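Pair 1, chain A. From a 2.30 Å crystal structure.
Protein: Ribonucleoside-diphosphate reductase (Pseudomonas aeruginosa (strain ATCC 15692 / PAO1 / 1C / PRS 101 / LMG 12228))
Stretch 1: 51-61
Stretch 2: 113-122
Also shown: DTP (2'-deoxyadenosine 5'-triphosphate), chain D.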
# COMPACT_ATOMS: atom_id res chain seq x y z
N VAL A 51 -0.77 64.14 0.44
CA VAL A 51 -1.02 65.07 1.54
C VAL A 51 -1.65 64.34 2.72
O VAL A 51 -1.24 64.53 3.87
CB VAL A 51 -1.89 66.24 1.05
CG1 VAL A 51 -2.39 67.07 2.22
CG2 VAL A 51 -1.12 67.12 0.08
N ALA A 52 -2.63 63.48 2.45
CA ALA A 52 -3.34 62.80 3.53
C ALA A 52 -2.38 61.97 4.38
O ALA A 52 -2.35 62.10 5.61
CB ALA A 52 -4.44 61.91 2.96
N ILE A 53 -1.57 61.13 3.74
CA ILE A 53 -0.64 60.28 4.48
C ILE A 53 0.39 61.14 5.21
O ILE A 53 0.78 60.82 6.35
CB ILE A 53 0.04 59.28 3.53
CG1 ILE A 53 -1.01 58.42 2.83
CG2 ILE A 53 1.03 58.40 4.30
CD1 ILE A 53 -0.43 57.45 1.81
N THR A 54 0.85 62.22 4.58
CA THR A 54 1.83 63.08 5.23
C THR A 54 1.26 63.71 6.49
O THR A 54 1.96 63.84 7.50
CB THR A 54 2.31 64.16 4.26
OG1 THR A 54 2.83 63.55 3.07
CG2 THR A 54 3.40 65.02 4.90
N LYS A 55 -0.01 64.12 6.46
CA LYS A 55 -0.66 64.63 7.66
C LYS A 55 -0.56 63.64 8.81
O LYS A 55 -0.29 64.02 9.95
CB LYS A 55 -2.13 64.96 7.38
CG LYS A 55 -2.39 66.10 6.40
CD LYS A 55 -3.87 66.47 6.42
CE LYS A 55 -4.28 67.34 5.23
NZ LYS A 55 -5.55 66.86 4.59
N ALA A 56 -0.77 62.35 8.52
CA ALA A 56 -0.77 61.34 9.57
C ALA A 56 0.62 61.11 10.14
O ALA A 56 0.77 60.83 11.33
CB ALA A 56 -1.35 60.03 9.04
N PHE A 57 1.66 61.22 9.30
CA PHE A 57 3.02 61.11 9.82
C PHE A 57 3.36 62.30 10.71
O PHE A 57 3.93 62.13 11.79
CB PHE A 57 4.02 60.99 8.67
CG PHE A 57 4.23 59.58 8.19
CD1 PHE A 57 5.16 58.76 8.80
CD2 PHE A 57 3.50 59.08 7.13
CE1 PHE A 57 5.36 57.47 8.36
CE2 PHE A 57 3.69 57.79 6.68
CZ PHE A 57 4.62 56.98 7.30
N LEU A 58 3.01 63.51 10.28
CA LEU A 58 3.29 64.70 11.06
C LEU A 58 2.44 64.79 12.32
O LEU A 58 2.75 65.60 13.20
CB LEU A 58 3.08 65.95 10.21
CG LEU A 58 4.22 66.26 9.24
CD1 LEU A 58 3.80 67.33 8.24
CD2 LEU A 58 5.48 66.70 10.00
N ALA A 59 1.39 63.98 12.44
CA ALA A 59 0.57 64.00 13.64
C ALA A 59 1.22 63.19 14.76
O ALA A 59 1.24 63.63 15.91
CB ALA A 59 -0.82 63.46 13.34
N VAL A 60 1.76 62.02 14.44
CA VAL A 60 2.37 61.18 15.46
C VAL A 60 3.78 61.66 15.78
O VAL A 60 4.22 61.57 16.93
CB VAL A 60 2.35 59.71 15.02
CG1 VAL A 60 0.95 59.31 14.57
CG2 VAL A 60 3.36 59.46 13.91
N GLU A 61 4.51 62.15 14.78
CA GLU A 61 5.80 62.78 15.00
C GLU A 61 5.61 64.29 15.10
O GLU A 61 4.50 64.81 14.99
CB GLU A 61 6.78 62.40 13.88
CG GLU A 61 6.84 60.89 13.62
CD GLU A 61 8.03 60.47 12.76
OE1 GLU A 61 9.16 60.96 13.02
OE2 GLU A 61 7.83 59.66 11.84
N GLY A 113 3.88 47.91 8.09
CA GLY A 113 4.19 47.86 9.51
C GLY A 113 4.19 49.19 10.22
O GLY A 113 4.78 49.31 11.29
N GLU A 114 3.53 50.21 9.65
CA GLU A 114 3.45 51.53 10.28
C GLU A 114 2.29 51.53 11.28
O GLU A 114 1.22 52.09 11.06
CB GLU A 114 3.27 52.62 9.23
CG GLU A 114 4.39 52.69 8.20
CD GLU A 114 5.65 53.34 8.74
OE1 GLU A 114 5.64 53.82 9.90
OE2 GLU A 114 6.67 53.36 8.01
N GLN A 115 2.54 50.87 12.42
CA GLN A 115 1.46 50.63 13.37
C GLN A 115 0.95 51.93 13.98
O GLN A 115 -0.27 52.12 14.10
CB GLN A 115 1.94 49.68 14.47
CG GLN A 115 0.82 49.14 15.36
CD GLN A 115 0.81 49.76 16.74
OE1 GLN A 115 1.85 50.18 17.26
NE2 GLN A 115 -0.36 49.82 17.36
N LYS A 116 1.85 52.83 14.38
CA LYS A 116 1.43 54.05 15.06
C LYS A 116 0.81 55.05 14.09
O LYS A 116 -0.12 55.77 14.46
CB LYS A 116 2.62 54.67 15.79
CG LYS A 116 3.24 53.77 16.84
CD LYS A 116 4.44 54.42 17.52
CE LYS A 116 5.08 53.48 18.53
NZ LYS A 116 6.25 54.10 19.22
N VAL A 117 1.31 55.12 12.86
CA VAL A 117 0.73 56.04 11.89
C VAL A 117 -0.58 55.49 11.35
O VAL A 117 -1.55 56.23 11.15
CB VAL A 117 1.73 56.33 10.75
CG1 VAL A 117 1.14 57.37 9.80
CG2 VAL A 117 3.05 56.83 11.30
N ALA A 118 -0.64 54.17 11.12
CA ALA A 118 -1.87 53.57 10.60
C ALA A 118 -3.01 53.74 11.59
O ALA A 118 -4.13 54.11 11.21
CB ALA A 118 -1.64 52.10 10.28
N ARG A 119 -2.76 53.46 12.88
CA ARG A 119 -3.84 53.51 13.86
C ARG A 119 -4.32 54.93 14.09
O ARG A 119 -5.52 55.16 14.30
CB ARG A 119 -3.39 52.86 15.17
CG ARG A 119 -2.63 53.78 16.11
CD ARG A 119 -2.04 53.00 17.28
NE ARG A 119 -3.01 52.11 17.91
CZ ARG A 119 -3.88 52.48 18.85
NH1 ARG A 119 -3.92 53.74 19.27
NH2 ARG A 119 -4.72 51.59 19.36
N ASP A 120 -3.41 55.91 14.05
CA ASP A 120 -3.85 57.29 14.19
C ASP A 120 -4.55 57.77 12.92
O ASP A 120 -5.41 58.65 12.99
CB ASP A 120 -2.66 58.19 14.53
CG ASP A 120 -2.20 58.00 15.97
OD1 ASP A 120 -3.04 58.13 16.87
OD2 ASP A 120 -1.00 57.71 16.19
N TYR A 121 -4.21 57.18 11.77
CA TYR A 121 -4.97 57.44 10.56
C TYR A 121 -6.39 56.91 10.70
O TYR A 121 -7.36 57.62 10.40
CB TYR A 121 -4.28 56.80 9.35
CG TYR A 121 -4.77 57.30 8.02
CD1 TYR A 121 -5.95 56.82 7.46
CD2 TYR A 121 -4.06 58.26 7.31
CE1 TYR A 121 -6.40 57.28 6.24
CE2 TYR A 121 -4.50 58.72 6.08
CZ TYR A 121 -5.68 58.23 5.56
OH TYR A 121 -6.13 58.68 4.34
N VAL A 122 -6.53 55.68 11.19
CA VAL A 122 -7.85 55.10 11.42
C VAL A 122 -8.64 55.95 12.40
O VAL A 122 -9.79 56.33 12.14
CB VAL A 122 -7.72 53.65 11.93
CG1 VAL A 122 -9.03 53.15 12.53
CG2 VAL A 122 -7.28 52.73 10.80
PG DTP D . -13.52 65.36 6.40
O1G DTP D . -12.90 65.86 5.19
O2G DTP D . -13.34 66.25 7.59
O3G DTP D . -14.98 65.05 6.24
PB DTP D . -11.53 63.25 6.29
O1B DTP D . -11.43 63.31 4.82
O2B DTP D . -11.49 61.80 6.76
O3B DTP D . -12.86 63.97 6.79
PA DTP D . -9.55 65.34 6.40
O1A DTP D . -9.16 66.23 7.51
O2A DTP D . -10.38 66.08 5.34
O3A DTP D . -10.37 64.09 6.96
O5' DTP D . -8.35 64.63 5.66
C5' DTP D . -7.25 64.14 6.43
C4' DTP D . -6.99 62.67 6.17
O4' DTP D . -5.60 62.39 6.42
C3' DTP D . -7.80 61.71 7.05
O3' DTP D . -8.55 60.80 6.25
C2' DTP D . -6.74 60.95 7.86
C1' DTP D . -5.46 61.74 7.66
N9 DTP D . -5.18 62.74 8.69
C8 DTP D . -5.29 64.10 8.63
N7 DTP D . -5.02 64.72 9.75
C5 DTP D . -4.70 63.69 10.62
C6 DTP D . -4.32 63.67 11.97
N6 DTP D . -4.25 64.77 12.74
N1 DTP D . -4.04 62.48 12.53
C2 DTP D . -4.16 61.38 11.79
N3 DTP D . -4.52 61.27 10.51
C4 DTP D . -4.79 62.46 9.98

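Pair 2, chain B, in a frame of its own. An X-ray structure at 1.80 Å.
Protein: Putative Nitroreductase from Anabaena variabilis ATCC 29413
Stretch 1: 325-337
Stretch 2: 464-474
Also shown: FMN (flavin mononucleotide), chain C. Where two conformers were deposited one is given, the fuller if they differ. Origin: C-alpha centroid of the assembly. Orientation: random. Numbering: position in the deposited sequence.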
# COMPACT_ATOMS: atom_id res chain seq x y z
N SER B 325 -6.06 -19.81 -8.35
CA SER B 325 -7.16 -20.14 -7.45
C SER B 325 -6.83 -19.97 -5.96
O SER B 325 -7.68 -19.49 -5.20
CB SER B 325 -7.69 -21.56 -7.74
OG SER B 325 -6.67 -22.54 -7.59
N ASP B 326 -5.63 -20.34 -5.55
CA ASP B 326 -5.26 -20.24 -4.14
C ASP B 326 -4.91 -18.79 -3.77
O ASP B 326 -5.02 -18.41 -2.61
CB ASP B 326 -4.16 -21.24 -3.78
CG ASP B 326 -4.61 -22.70 -4.03
OD1 ASP B 326 -5.73 -23.07 -3.62
OD2 ASP B 326 -3.83 -23.48 -4.61
N LEU B 327 -4.48 -18.00 -4.76
CA LEU B 327 -4.25 -16.58 -4.56
C LEU B 327 -5.62 -15.94 -4.31
O LEU B 327 -5.78 -15.13 -3.40
CB LEU B 327 -3.56 -15.96 -5.76
CG LEU B 327 -3.35 -14.44 -5.65
CD1 LEU B 327 -2.59 -13.99 -4.37
CD2 LEU B 327 -2.68 -13.95 -6.94
N GLU B 328 -6.63 -16.33 -5.10
CA GLU B 328 -8.00 -15.82 -4.86
C GLU B 328 -8.53 -16.15 -3.48
O GLU B 328 -9.05 -15.28 -2.77
CB GLU B 328 -8.97 -16.35 -5.90
CG GLU B 328 -8.68 -15.83 -7.26
CD GLU B 328 -9.92 -15.76 -8.16
OE1 GLU B 328 -10.92 -15.02 -7.85
OE2 GLU B 328 -9.86 -16.44 -9.20
N ILE B 329 -8.39 -17.40 -3.08
CA ILE B 329 -8.87 -17.85 -1.79
C ILE B 329 -8.14 -17.10 -0.66
O ILE B 329 -8.77 -16.61 0.29
CB ILE B 329 -8.68 -19.36 -1.62
CG1 ILE B 329 -9.62 -20.12 -2.57
CG2 ILE B 329 -8.94 -19.77 -0.17
CD1 ILE B 329 -9.30 -21.63 -2.66
N THR B 330 -6.83 -16.98 -0.80
CA THR B 330 -6.01 -16.28 0.17
C THR B 330 -6.39 -14.79 0.28
O THR B 330 -6.54 -14.27 1.39
CB THR B 330 -4.52 -16.48 -0.14
OG1 THR B 330 -4.17 -17.84 0.19
CG2 THR B 330 -3.68 -15.51 0.64
N MSE B 331 -6.63 -14.14 -0.86
CA MSE B 331 -7.03 -12.74 -0.85
C MSE B 331 -8.36 -12.59 -0.14
O MSE B 331 -8.58 -11.65 0.62
CB MSE B 331 -7.09 -12.18 -2.26
CG MSE B 331 -5.72 -12.05 -2.87
SE MSE B 331 -5.75 -11.27 -4.65
CE MSE B 331 -5.86 -9.37 -4.15
N HIS B 332 -9.25 -13.55 -0.35
CA HIS B 332 -10.55 -13.46 0.29
C HIS B 332 -10.51 -13.69 1.80
O HIS B 332 -11.21 -13.00 2.54
CB HIS B 332 -11.56 -14.41 -0.39
CG HIS B 332 -12.93 -14.31 0.19
ND1 HIS B 332 -13.76 -13.24 -0.05
CD2 HIS B 332 -13.61 -15.14 1.02
CE1 HIS B 332 -14.90 -13.41 0.61
NE2 HIS B 332 -14.83 -14.55 1.27
N LYS B 333 -9.68 -14.63 2.26
CA LYS B 333 -9.65 -15.02 3.69
C LYS B 333 -8.66 -14.24 4.54
O LYS B 333 -8.69 -14.33 5.77
CB LYS B 333 -9.36 -16.52 3.83
CG LYS B 333 -7.96 -16.94 3.57
CD LYS B 333 -7.83 -18.47 3.71
CE LYS B 333 -6.40 -18.95 3.45
NZ LYS B 333 -6.30 -20.45 3.53
N ARG B 334 -7.79 -13.47 3.89
CA ARG B 334 -6.69 -12.78 4.55
C ARG B 334 -7.19 -11.90 5.67
O ARG B 334 -8.06 -11.06 5.48
CB ARG B 334 -5.96 -11.90 3.54
CG ARG B 334 -4.80 -11.09 4.18
CD ARG B 334 -4.65 -9.70 3.60
NE ARG B 334 -5.86 -8.88 3.78
CZ ARG B 334 -6.25 -8.31 4.90
NH1 ARG B 334 -5.52 -8.39 5.99
NH2 ARG B 334 -7.37 -7.60 4.89
N ARG B 335 -6.61 -12.10 6.86
CA ARG B 335 -6.86 -11.25 8.02
C ARG B 335 -5.51 -10.94 8.67
O ARG B 335 -4.57 -11.73 8.56
CB ARG B 335 -7.70 -12.00 9.05
CG ARG B 335 -9.10 -12.40 8.60
CD ARG B 335 -10.14 -11.33 8.86
NE ARG B 335 -9.98 -10.11 8.05
CZ ARG B 335 -10.53 -9.94 6.86
NH1 ARG B 335 -11.28 -10.87 6.30
NH2 ARG B 335 -10.39 -8.77 6.23
N SER B 336 -5.44 -9.80 9.37
CA SER B 336 -4.29 -9.44 10.17
C SER B 336 -4.39 -10.28 11.45
O SER B 336 -5.39 -10.22 12.17
CB SER B 336 -4.29 -7.96 10.50
OG SER B 336 -4.08 -7.20 9.33
N THR B 337 -3.35 -11.04 11.75
CA THR B 337 -3.33 -11.90 12.93
C THR B 337 -3.30 -11.10 14.24
O THR B 337 -2.51 -10.19 14.42
CB THR B 337 -2.13 -12.82 12.84
OG1 THR B 337 -2.11 -13.41 11.53
CG2 THR B 337 -2.15 -13.89 13.94
N GLY B 464 4.17 -4.64 1.73
CA GLY B 464 3.48 -5.22 2.87
C GLY B 464 2.34 -6.14 2.45
O GLY B 464 2.16 -7.22 2.99
N GLN B 465 1.57 -5.75 1.44
CA GLN B 465 0.42 -6.58 1.09
C GLN B 465 0.89 -7.90 0.49
O GLN B 465 0.27 -8.93 0.72
CB GLN B 465 -0.53 -5.85 0.15
CG GLN B 465 -1.82 -6.61 -0.11
CD GLN B 465 -2.73 -6.79 1.11
OE1 GLN B 465 -2.43 -6.33 2.20
NE2 GLN B 465 -3.87 -7.48 0.92
N ARG B 466 1.97 -7.86 -0.30
CA ARG B 466 2.49 -9.08 -0.87
C ARG B 466 2.97 -10.00 0.25
O ARG B 466 2.73 -11.19 0.22
CB ARG B 466 3.61 -8.79 -1.86
CG ARG B 466 3.14 -8.03 -3.12
CD ARG B 466 4.28 -7.83 -4.12
NE ARG B 466 4.68 -9.07 -4.80
CZ ARG B 466 4.29 -9.44 -6.02
NH1 ARG B 466 3.46 -8.67 -6.70
NH2 ARG B 466 4.71 -10.56 -6.58
N LEU B 467 3.61 -9.43 1.27
CA LEU B 467 4.07 -10.21 2.41
C LEU B 467 2.89 -10.79 3.19
O LEU B 467 2.94 -11.94 3.62
CB LEU B 467 4.92 -9.34 3.39
CG LEU B 467 6.34 -8.94 3.01
CD1 LEU B 467 6.88 -7.80 3.90
CD2 LEU B 467 7.25 -10.20 3.14
N ASN B 468 1.84 -10.00 3.42
CA ASN B 468 0.66 -10.45 4.13
C ASN B 468 -0.02 -11.64 3.40
O ASN B 468 -0.34 -12.64 4.01
CB ASN B 468 -0.38 -9.33 4.36
CG ASN B 468 -0.08 -8.46 5.58
OD1 ASN B 468 -0.85 -8.47 6.55
ND2 ASN B 468 1.03 -7.72 5.55
N LEU B 469 -0.20 -11.50 2.10
CA LEU B 469 -0.84 -12.54 1.28
C LEU B 469 0.01 -13.81 1.27
O LEU B 469 -0.51 -14.92 1.48
CB LEU B 469 -1.12 -12.01 -0.12
CG LEU B 469 -2.25 -10.96 -0.21
CD1 LEU B 469 -2.31 -10.34 -1.63
CD2 LEU B 469 -3.60 -11.56 0.23
N ALA B 470 1.31 -13.65 1.08
CA ALA B 470 2.21 -14.81 1.12
C ALA B 470 2.14 -15.54 2.47
O ALA B 470 2.11 -16.78 2.51
CB ALA B 470 3.65 -14.43 0.75
N ALA B 471 2.12 -14.79 3.56
CA ALA B 471 2.07 -15.36 4.90
C ALA B 471 0.81 -16.19 5.04
O ALA B 471 0.86 -17.33 5.46
CB ALA B 471 2.12 -14.25 5.99
N ILE B 472 -0.33 -15.60 4.70
CA ILE B 472 -1.61 -16.30 4.80
C ILE B 472 -1.65 -17.54 3.92
O ILE B 472 -2.12 -18.59 4.36
CB ILE B 472 -2.80 -15.36 4.50
CG1 ILE B 472 -2.86 -14.21 5.53
CG2 ILE B 472 -4.12 -16.19 4.37
CD1 ILE B 472 -2.94 -14.65 7.00
N GLN B 473 -1.13 -17.46 2.69
CA GLN B 473 -1.05 -18.62 1.81
C GLN B 473 -0.27 -19.77 2.43
O GLN B 473 -0.63 -20.93 2.23
CB GLN B 473 -0.41 -18.24 0.50
CG GLN B 473 -0.14 -19.38 -0.51
CD GLN B 473 -1.38 -20.12 -0.96
OE1 GLN B 473 -2.49 -19.61 -0.91
NE2 GLN B 473 -1.17 -21.36 -1.45
N LEU B 474 0.78 -19.44 3.18
CA LEU B 474 1.62 -20.41 3.87
C LEU B 474 1.13 -20.79 5.29
O LEU B 474 1.89 -21.41 6.03
CB LEU B 474 3.07 -19.91 3.92
CG LEU B 474 3.76 -19.71 2.56
CD1 LEU B 474 5.22 -19.37 2.77
CD2 LEU B 474 3.63 -20.91 1.66
N1 FMN C . -2.71 -4.26 13.74
C2 FMN C . -2.23 -4.24 15.04
O2 FMN C . -2.62 -5.06 15.86
N3 FMN C . -1.33 -3.32 15.49
C4 FMN C . -0.86 -2.31 14.69
O4 FMN C . 0.09 -1.62 15.10
C4A FMN C . -1.31 -2.29 13.37
N5 FMN C . -0.93 -1.27 12.53
C5A FMN C . -1.31 -1.31 11.17
C6 FMN C . -0.85 -0.36 10.26
C7 FMN C . -1.25 -0.38 8.93
C7M FMN C . -0.62 0.60 7.92
C8 FMN C . -2.12 -1.36 8.48
C8M FMN C . -2.44 -1.55 7.01
C9 FMN C . -2.60 -2.33 9.38
C9A FMN C . -2.19 -2.30 10.72
N10 FMN C . -2.67 -3.25 11.62
C10 FMN C . -2.23 -3.26 12.91
C1' FMN C . -3.80 -4.19 11.25
C2' FMN C . -5.16 -3.52 11.25
O2' FMN C . -5.65 -3.40 12.61
C3' FMN C . -6.12 -4.33 10.38
O3' FMN C . -5.71 -4.26 9.01
C4' FMN C . -7.60 -3.93 10.53
O4' FMN C . -8.06 -4.15 11.90
C5' FMN C . -8.46 -4.71 9.56
O5' FMN C . -8.35 -6.09 9.74
P FMN C . -7.86 -7.06 8.59
O1P FMN C . -6.42 -6.69 8.25
O2P FMN C . -7.97 -8.46 9.20
O3P FMN C . -8.76 -6.92 7.40
O HOH W 1 -3.11 -9.93 6.64
O HOH W 2 -1.53 -6.39 8.38

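Both pairs bring two helices together at a steep angle. The helix directions differ by 111° in pair 1 and 105° in pair 2, and the axes approach to 9.0 Å and 9.2 Å. Fourteen central residues superpose with an RMSD of 0.6 Å.

The closest CA approach falls at matched positions. In pair 1 the CA atoms of Ala A56 and Tyr A121 lie 5.8 Å apart. In pair 2 the CA atoms of Thr B330 and Gln B473 lie 5.7 Å apart. Small residues occupy the first-helix site in both, and both point toward the other helix.

Around this site the fillings differ. In pair 1, Ala A56 CB packs 3.7 Å from Val A117 CG1 and 3.7 Å from Tyr A121 CD2, at the edge of the tyrosine ring. In pair 2, Thr B330 CG2 lies 3.3 Å from Leu B469 O and 3.8 Å from Ile B472 CG2. Thr B330 OG1 is 2.7 Å from Gln B473 OE1, but the amide orientation is uncertain.

Phe A57 matches Met B331, a selenomethionine, and Val A117 matches Leu B469. Val A117 sits over one face of the phenylalanine ring, with CG1 4.0 Å from the centroid of the Phe A57 ring. Pair 2 has an aliphatic contact here, Met B331 CG to Leu B469 CD2 at 3.8 Å.

Further along the first stretch, Val A60 matches Arg B334. Val A60 CG2 packs 3.7 Å from Val A117 CG2, and Val A60 CG1 lies 3.0 Å from Asp A120 OD2, a tight approach. Arg B334 uses its aliphatic part instead: CG is 3.9 Å from Ile B472 CG1, and CD is 4.0 Å from Leu B469 CD2. Ile B472 matches Asp A120, so an apolar side chain replaces a carboxylate.

Neither pair has a clear direct hydrogen bond across the stretches. Pair 2 adds a bridge through water 1, which accepts from Arg B334 NH1 at 2.9 Å and donates to Asn B468 OD1 at 2.7 Å. Pair 2 also buries more surface, 566 Å² against 423 Å².

Ligands meet the two pairs differently. In pair 1, DTP approaches both helices: its N3 is 3.7 Å from Ala A56 CB, and its C2' lies over one face of the Tyr A121 ring. In pair 2, the FMN phosphate is held by the segment after the first helix. Arg B334 NH1 donates to FMN O1P at 3.0 Å, and Ser B336 N donates to FMN O2P at 2.9 Å.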